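Local coordinates for protein thioredoxin reductase (Streptococcus pyogenes, PDB 5UWY) that probably uses NADPH, through a bound FAD and a redox-active disulfide, to reduce the disulfide of thioredoxin, at residues R187-D192 against F196-V201; S154-A159 against L178-I183; Y22-N27 against F73-I78. All blocks are in the same frame, centred on the assembly; numbering follows the deposited sequence.

Contact 1: residues R187-D192 against F196-V201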
# COMPACT_ATOMS: atom_id res chain seq x y z
N ARG A 187 3.97 -30.39 -11.16
CA ARG A 187 3.04 -29.98 -10.11
C ARG A 187 1.61 -29.93 -10.62
O ARG A 187 0.67 -30.27 -9.89
CB ARG A 187 3.46 -28.61 -9.56
CG ARG A 187 2.61 -28.11 -8.41
CD ARG A 187 3.48 -27.63 -7.26
NE ARG A 187 4.47 -26.65 -7.69
CZ ARG A 187 5.56 -26.33 -7.00
NH1 ARG A 187 5.81 -26.92 -5.84
NH2 ARG A 187 6.40 -25.42 -7.47
N ALA A 188 1.42 -29.52 -11.87
CA ALA A 188 0.08 -29.48 -12.44
C ALA A 188 -0.45 -30.88 -12.70
O ALA A 188 -1.55 -31.23 -12.25
CB ALA A 188 0.08 -28.66 -13.73
N PHE A 189 0.33 -31.71 -13.40
CA PHE A 189 -0.09 -33.09 -13.65
C PHE A 189 -0.40 -33.83 -12.36
O PHE A 189 -1.22 -34.75 -12.35
CB PHE A 189 0.98 -33.84 -14.45
CG PHE A 189 1.40 -33.14 -15.71
CD1 PHE A 189 0.48 -32.49 -16.52
CD2 PHE A 189 2.74 -33.14 -16.10
CE1 PHE A 189 0.87 -31.86 -17.68
CE2 PHE A 189 3.14 -32.50 -17.26
CZ PHE A 189 2.20 -31.86 -18.05
N ALA A 190 0.24 -33.42 -11.25
CA ALA A 190 0.02 -34.09 -9.97
C ALA A 190 -1.29 -33.68 -9.31
O ALA A 190 -1.89 -34.49 -8.60
CB ALA A 190 1.19 -33.80 -9.03
N ASN A 191 -1.75 -32.45 -9.54
CA ASN A 191 -2.99 -32.00 -8.91
C ASN A 191 -4.19 -32.65 -9.58
O ASN A 191 -4.27 -32.73 -10.81
CB ASN A 191 -3.09 -30.47 -8.98
CG ASN A 191 -4.39 -29.93 -8.41
OD1 ASN A 191 -5.48 -30.18 -8.93
ND2 ASN A 191 -4.28 -29.18 -7.32
N ASP A 192 -5.13 -33.12 -8.76
CA ASP A 192 -6.29 -33.83 -9.29
C ASP A 192 -7.23 -32.90 -10.04
O ASP A 192 -7.81 -33.28 -11.06
CB ASP A 192 -7.05 -34.53 -8.15
CG ASP A 192 -6.16 -35.41 -7.30
OD1 ASP A 192 -5.02 -35.68 -7.73
OD2 ASP A 192 -6.60 -35.82 -6.21
N PHE A 196 -6.32 -30.79 -18.93
CA PHE A 196 -5.89 -29.92 -20.02
C PHE A 196 -6.42 -30.44 -21.35
O PHE A 196 -6.68 -31.63 -21.53
CB PHE A 196 -4.35 -29.80 -20.07
CG PHE A 196 -3.69 -29.78 -18.70
CD1 PHE A 196 -3.38 -30.94 -18.03
CD2 PHE A 196 -3.43 -28.57 -18.08
CE1 PHE A 196 -2.79 -30.90 -16.76
CE2 PHE A 196 -2.84 -28.52 -16.81
CZ PHE A 196 -2.53 -29.68 -16.16
N ILE A 197 -6.62 -29.50 -22.28
CA ILE A 197 -7.11 -29.76 -23.62
C ILE A 197 -6.05 -29.26 -24.59
O ILE A 197 -5.82 -28.04 -24.70
CB ILE A 197 -8.46 -29.05 -23.88
CG1 ILE A 197 -9.55 -29.65 -22.99
CG2 ILE A 197 -8.84 -29.13 -25.35
CD1 ILE A 197 -10.90 -28.97 -23.13
N TRP A 198 -5.39 -30.18 -25.28
CA TRP A 198 -4.23 -29.84 -26.10
C TRP A 198 -4.63 -29.59 -27.55
O TRP A 198 -5.66 -30.06 -28.03
CB TRP A 198 -3.18 -30.95 -26.02
CG TRP A 198 -3.02 -31.54 -24.65
CD1 TRP A 198 -3.73 -32.58 -24.12
CD2 TRP A 198 -2.10 -31.12 -23.63
NE1 TRP A 198 -3.31 -32.84 -22.84
CE2 TRP A 198 -2.31 -31.96 -22.51
CE3 TRP A 198 -1.12 -30.13 -23.55
CZ2 TRP A 198 -1.57 -31.82 -21.34
CZ3 TRP A 198 -0.39 -30.00 -22.38
CH2 TRP A 198 -0.62 -30.84 -21.29
N ASP A 199 -3.78 -28.82 -28.24
CA ASP A 199 -3.94 -28.52 -29.66
C ASP A 199 -5.29 -27.86 -29.94
O ASP A 199 -6.00 -28.22 -30.88
CB ASP A 199 -3.76 -29.78 -30.52
CG ASP A 199 -2.32 -30.24 -30.57
OD1 ASP A 199 -1.42 -29.39 -30.76
OD2 ASP A 199 -2.08 -31.46 -30.42
N SER A 200 -5.65 -26.88 -29.11
CA SER A 200 -6.96 -26.25 -29.20
C SER A 200 -6.83 -24.76 -28.91
O SER A 200 -5.90 -24.30 -28.24
CB SER A 200 -7.96 -26.89 -28.23
OG SER A 200 -7.99 -28.30 -28.40
N VAL A 201 -7.80 -24.00 -29.42
CA VAL A 201 -7.87 -22.56 -29.26
C VAL A 201 -9.29 -22.18 -28.89
O VAL A 201 -10.25 -22.78 -29.40
CB VAL A 201 -7.42 -21.83 -30.56
CG1 VAL A 201 -7.92 -20.39 -30.59
CG2 VAL A 201 -5.91 -21.87 -30.69
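Phe189 and Phe196 mark the closest approach of the two backbones, with their CA atoms 9.2 Å apart. Residues 187-190 are the last turn of helix 182-190, and Asn191 is the first residue to leave helical geometry. The N of Asn191 still bonds back to the O of Ala188 at 3.0 Å. A short turn then leads into strand 194-197, the edge strand of its parallel sheet within the chain. At this distance the backbones do not bond to each other, and side chains make the contact.

Phe189 turns its ring edge toward the face of Phe196 in an offset edge-to-face (T-shaped) pair. The ring planes stand at 86° and the centroids are 5.7 Å apart. Phe196 CG is anti to the carbonyl carbon (chi1 -36°), and its ring reaches the helix. The nearest atoms are Phe189 CD1 and Phe196 CE1, at 3.6 Å. The neighbouring atom on the same edge, Phe189 CE1, meets CH2 of Trp198 at 4.0 Å, edge against edge. Ala188 comes from the helix side and sets its CB against CZ of Phe196, at the ring edge, 3.7 Å away. On the strand side, the CB of Phe196 lies over the rim of one face of the Trp198 ring.

The contact joins the helix and last strand of the beta-alpha-beta unit 168-172, 182-190 and 194-197. No hydrogen bond or salt bridge crosses it, so apolar and aromatic contact links these two segments.

Contact 2: residues S154-A159 against L178-I183. With PO4 (phosphate ion), chain D.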
# COMPACT_ATOMS: atom_id res chain seq x y z
N SER A 154 2.71 -18.58 -16.49
CA SER A 154 1.59 -17.82 -15.96
C SER A 154 0.32 -18.65 -15.94
O SER A 154 -0.39 -18.71 -14.92
CB SER A 154 1.38 -16.55 -16.80
OG SER A 154 2.54 -15.75 -16.82
N ALA A 155 0.01 -19.32 -17.05
CA ALA A 155 -1.22 -20.10 -17.14
C ALA A 155 -1.22 -21.26 -16.15
O ALA A 155 -2.22 -21.50 -15.46
CB ALA A 155 -1.42 -20.60 -18.57
N VAL A 156 -0.11 -21.98 -16.07
CA VAL A 156 -0.05 -23.15 -15.19
C VAL A 156 -0.17 -22.73 -13.74
O VAL A 156 -1.03 -23.23 -13.00
CB VAL A 156 1.25 -23.94 -15.44
CG1 VAL A 156 1.34 -25.13 -14.49
CG2 VAL A 156 1.32 -24.41 -16.89
N GLU A 157 0.67 -21.79 -13.31
CA GLU A 157 0.66 -21.39 -11.90
C GLU A 157 -0.67 -20.74 -11.52
O GLU A 157 -1.20 -21.01 -10.44
CB GLU A 157 1.83 -20.45 -11.61
CG GLU A 157 3.02 -21.16 -10.99
CD GLU A 157 3.73 -20.32 -9.94
OE1 GLU A 157 4.71 -20.82 -9.35
OE2 GLU A 157 3.30 -19.18 -9.69
N GLU A 158 -1.21 -19.90 -12.40
CA GLU A 158 -2.52 -19.32 -12.12
C GLU A 158 -3.61 -20.39 -12.07
O GLU A 158 -4.58 -20.25 -11.32
CB GLU A 158 -2.85 -18.23 -13.16
CG GLU A 158 -3.84 -18.64 -14.25
CD GLU A 158 -4.06 -17.54 -15.28
OE1 GLU A 158 -3.79 -17.78 -16.48
OE2 GLU A 158 -4.49 -16.44 -14.89
N ALA A 159 -3.43 -21.48 -12.82
CA ALA A 159 -4.41 -22.57 -12.78
C ALA A 159 -4.37 -23.29 -11.44
O ALA A 159 -5.41 -23.47 -10.79
CB ALA A 159 -4.15 -23.55 -13.92
N LEU A 178 3.67 -28.27 -23.14
CA LEU A 178 3.74 -27.03 -22.37
C LEU A 178 5.13 -26.43 -22.49
O LEU A 178 6.13 -27.15 -22.54
CB LEU A 178 3.40 -27.29 -20.90
CG LEU A 178 1.97 -27.72 -20.58
CD1 LEU A 178 1.85 -28.12 -19.12
CD2 LEU A 178 0.99 -26.60 -20.91
N ARG A 179 5.19 -25.10 -22.55
CA ARG A 179 6.47 -24.39 -22.56
C ARG A 179 6.89 -23.94 -21.17
O ARG A 179 7.87 -23.21 -21.04
CB ARG A 179 6.40 -23.19 -23.50
CG ARG A 179 5.41 -22.12 -23.09
CD ARG A 179 5.50 -20.91 -24.00
NE ARG A 179 4.24 -20.16 -24.04
CZ ARG A 179 4.04 -19.01 -23.39
NH1 ARG A 179 5.01 -18.48 -22.66
NH2 ARG A 179 2.87 -18.40 -23.48
N ALA A 180 6.17 -24.37 -20.13
CA ALA A 180 6.48 -23.98 -18.77
C ALA A 180 7.64 -24.82 -18.21
O ALA A 180 8.11 -25.77 -18.84
CB ALA A 180 5.25 -24.12 -17.88
N GLN A 181 8.09 -24.43 -17.02
CA GLN A 181 9.11 -25.20 -16.33
C GLN A 181 8.59 -26.61 -16.03
O GLN A 181 7.40 -26.81 -15.78
CB GLN A 181 9.51 -24.51 -15.03
CG GLN A 181 9.52 -22.99 -15.11
CD GLN A 181 10.69 -22.37 -14.38
OE1 GLN A 181 10.85 -22.55 -13.18
NE2 GLN A 181 11.52 -21.64 -15.12
N LYS A 182 9.51 -27.58 -16.05
CA LYS A 182 9.11 -28.96 -15.81
C LYS A 182 8.63 -29.17 -14.38
O LYS A 182 7.83 -30.08 -14.11
CB LYS A 182 10.26 -29.91 -16.12
N ILE A 183 9.10 -28.33 -13.45
CA ILE A 183 8.66 -28.45 -12.06
C ILE A 183 7.18 -28.09 -11.93
O ILE A 183 6.41 -28.80 -11.27
CB ILE A 183 9.54 -27.56 -11.15
CG1 ILE A 183 8.90 -27.40 -9.77
CG2 ILE A 183 9.80 -26.21 -11.79
CD1 ILE A 183 9.76 -26.64 -8.79
P PO4 D . 4.56 -16.66 -19.80
O1 PO4 D . 5.39 -15.49 -20.28
O2 PO4 D . 5.20 -17.95 -20.25
O3 PO4 D . 3.16 -16.56 -20.38
O4 PO4 D . 4.48 -16.64 -18.29
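Val156 on helix 153-162 meets Leu178 and Ala180 on the loop that leads into helix 182-190. The apolar contact is small, burying 93 Å² in all. A single branch of the valine, CG2, does the touching. Val156 CG2 lies 4.1 Å from Ala180 CB. Leu178 CD1 is a little further from it. With CG1 anti to the backbone N (chi1 178°), CG2 is set beside that N and faces the loop.

A phosphate ion, probably from the crystallisation liquor, lies beside both segments and is hydrogen-bonded by Ser154. One oxygen, O4, is gripped twice. Ser154 OG donates to phosphate O4 at 2.6 Å. The backbone N of Ser154 gives the same O4 a longer bond. Arg179 lies close to the ion, its chain extended from CG to NE, with NH1 the nearest guanidinium atom. The phosphate thus lies between the start of the helix and a basic side chain. Backbone amides on an anion after a GxGxxA-like turn are consistent with the NADPH-binding Rossmann motif, and the ion may mimic a phosphate of that cofactor.

Gln181 sits at the N-cap position of helix 182-190, and the N of Gln181 bonds to OD1 of Asp153. Around the contact, Val156 also packs on Ala188 of helix 182-190, while Ala155 and Ala159 pack on Val148 of strand 145-149. Leu178 also packs on Phe189 and Trp198.

Contact 3: residues Y22-N27 against F73-I78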
# COMPACT_ATOMS: atom_id res chain seq x y z
N TYR A 22 -1.59 12.57 -1.25
CA TYR A 22 -0.52 12.88 -0.30
C TYR A 22 0.22 14.15 -0.69
O TYR A 22 0.45 15.03 0.15
CB TYR A 22 0.45 11.70 -0.21
CG TYR A 22 0.06 10.68 0.83
CD1 TYR A 22 -0.88 9.70 0.56
CD2 TYR A 22 0.63 10.70 2.10
CE1 TYR A 22 -1.24 8.77 1.51
CE2 TYR A 22 0.28 9.77 3.06
CZ TYR A 22 -0.66 8.81 2.76
OH TYR A 22 -1.01 7.88 3.71
N ALA A 23 0.58 14.28 -1.97
CA ALA A 23 1.35 15.44 -2.41
C ALA A 23 0.58 16.74 -2.20
O ALA A 23 1.11 17.72 -1.69
CB ALA A 23 1.74 15.28 -3.88
N ALA A 24 -0.70 16.75 -2.60
CA ALA A 24 -1.51 17.95 -2.44
C ALA A 24 -1.78 18.25 -0.97
O ALA A 24 -1.74 19.41 -0.55
CB ALA A 24 -2.82 17.80 -3.21
N ARG A 25 -2.05 17.21 -0.18
CA ARG A 25 -2.27 17.40 1.25
C ARG A 25 -1.07 18.07 1.92
O ARG A 25 -1.24 18.77 2.92
CB ARG A 25 -2.58 16.06 1.92
CG ARG A 25 -3.23 16.19 3.28
CD ARG A 25 -3.95 14.90 3.66
NE ARG A 25 -4.63 15.02 4.95
CZ ARG A 25 -4.06 14.78 6.12
NH1 ARG A 25 -2.79 14.41 6.18
NH2 ARG A 25 -4.76 14.92 7.24
N SER A 26 0.13 17.87 1.37
CA SER A 26 1.33 18.53 1.86
C SER A 26 1.48 19.95 1.32
O SER A 26 2.57 20.52 1.44
CB SER A 26 2.57 17.71 1.50
OG SER A 26 2.31 16.32 1.63
N ASN A 27 0.42 20.51 0.74
CA ASN A 27 0.39 21.90 0.26
C ASN A 27 1.39 22.11 -0.88
O ASN A 27 2.27 22.97 -0.83
CB ASN A 27 0.66 22.88 1.41
CG ASN A 27 -0.26 24.08 1.38
OD1 ASN A 27 -1.48 23.94 1.34
ND2 ASN A 27 0.33 25.27 1.40
N PHE A 73 -8.49 19.15 -1.86
CA PHE A 73 -7.07 19.45 -1.71
C PHE A 73 -6.46 20.14 -2.93
O PHE A 73 -5.23 20.15 -3.07
CB PHE A 73 -6.28 18.18 -1.41
CG PHE A 73 -6.56 17.59 -0.05
CD1 PHE A 73 -6.35 18.34 1.09
CD2 PHE A 73 -6.97 16.27 0.08
CE1 PHE A 73 -6.59 17.80 2.34
CE2 PHE A 73 -7.20 15.72 1.33
CZ PHE A 73 -7.02 16.49 2.46
N ASN A 74 -7.28 20.70 -3.82
CA ASN A 74 -6.81 21.54 -4.92
C ASN A 74 -6.01 20.77 -5.97
O ASN A 74 -5.15 21.34 -6.65
CB ASN A 74 -5.98 22.72 -4.41
CG ASN A 74 -6.80 23.97 -4.25
OD1 ASN A 74 -7.44 24.18 -3.23
ND2 ASN A 74 -6.77 24.82 -5.27
N VAL A 75 -6.29 19.49 -6.13
CA VAL A 75 -5.67 18.74 -7.21
C VAL A 75 -6.30 19.18 -8.52
O VAL A 75 -7.52 19.07 -8.70
CB VAL A 75 -5.84 17.23 -7.01
CG1 VAL A 75 -5.25 16.47 -8.19
CG2 VAL A 75 -5.18 16.80 -5.70
N GLU A 76 -5.49 19.70 -9.44
CA GLU A 76 -6.05 20.14 -10.71
C GLU A 76 -6.03 18.98 -11.71
O GLU A 76 -4.99 18.35 -11.92
CB GLU A 76 -5.32 21.37 -11.27
CG GLU A 76 -5.77 21.74 -12.67
CD GLU A 76 -7.15 22.40 -12.71
OE1 GLU A 76 -7.54 22.94 -13.77
OE2 GLU A 76 -7.84 22.39 -11.67
N ASN A 77 -7.20 18.69 -12.29
CA ASN A 77 -7.35 17.57 -13.21
C ASN A 77 -7.31 18.10 -14.64
O ASN A 77 -8.09 18.99 -15.02
CB ASN A 77 -8.67 16.83 -12.95
CG ASN A 77 -8.59 15.90 -11.76
OD1 ASN A 77 -8.94 16.28 -10.64
ND2 ASN A 77 -8.12 14.68 -11.99
N ILE A 78 -6.39 17.55 -15.43
CA ILE A 78 -6.11 18.01 -16.79
C ILE A 78 -6.27 16.83 -17.73
O ILE A 78 -5.59 15.80 -17.56
CB ILE A 78 -4.70 18.61 -16.91
CG1 ILE A 78 -4.51 19.73 -15.89
CG2 ILE A 78 -4.46 19.10 -18.32
CD1 ILE A 78 -3.12 20.32 -15.89
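Arg25 and Phe73 run side by side because their torsions send both side chains the same way. In Arg25, CG is anti to the backbone N (chi1 -162°), and the chain stays extended to NE. In Phe73, CG lies anti to the carbonyl carbon, which lays the ring along the arginine chain. The CG of Arg25 sits over one face of the ring in a CH-pi contact, 4.2 Å from the Phe73 centroid. Further along, CD of Arg25 comes to 3.7 Å from CZ of Phe73. The guanidinium then turns almost perpendicular to the ring, with the planes 89° apart, and CZ of Phe73 meets it at its edge.

The charged end of Arg25 looks to the second subunit. Its NH1 bonds to O of Cys136 there, a residue joined to Cys133 in the disulfide, and its guanidinium makes a cation-pi contact with Phe140 of that subunit. Phe73 thus flanks the aliphatic part of a side chain that spans the dimer interface.

Ala24 makes the contact nearer the backbones. Ala24 CB packs on Val75 CG2 at 3.6 Å. It also lies against the CB of Phe73. No hydrogen bond joins the two segments. Inside the helical segment, Ser26 doubles its hold on the O of Tyr22. Ser26 OG bonds to Tyr22 O at 2.7 Å, and Ser26 N reaches the same O from the opposite face of its plane, where the helix ends.

Helix 14-25 follows the Rossmann-type glycine turn at the FAD, and strand 76-79 is an outermost strand of the parallel sheet. Ala24 also packs on Val30, and Val75 on Ile32, of the adjacent strand 30-34. Packing of the first helix on the segment leading into an outer strand is consistent with the FAD-binding Rossmann fold of pyridine nucleotide-disulphide oxidoreductases.

How the contacts relate
Contact 3 comes first along the chain, then contact 2, then contact 1. Contacts 1 and 2 are neighbours, with centres 10 Å apart, and both use helix 182-190. They touch directly through their side chains. Both belong to the half built round the parallel sheet that contains strands 145-149, 168-172 and 194-197. Contact 3 lies on the opposite side of the chain's centre, about 50 Å from contact 1 and 44 Å from contact 2, centre to centre. It belongs to the other parallel sheet, where the Arg25 side chain lies about 5 Å from a bound FAD. The three contacts thus sample two Rossmann-like units, consistent with separate FAD and NADPH domains.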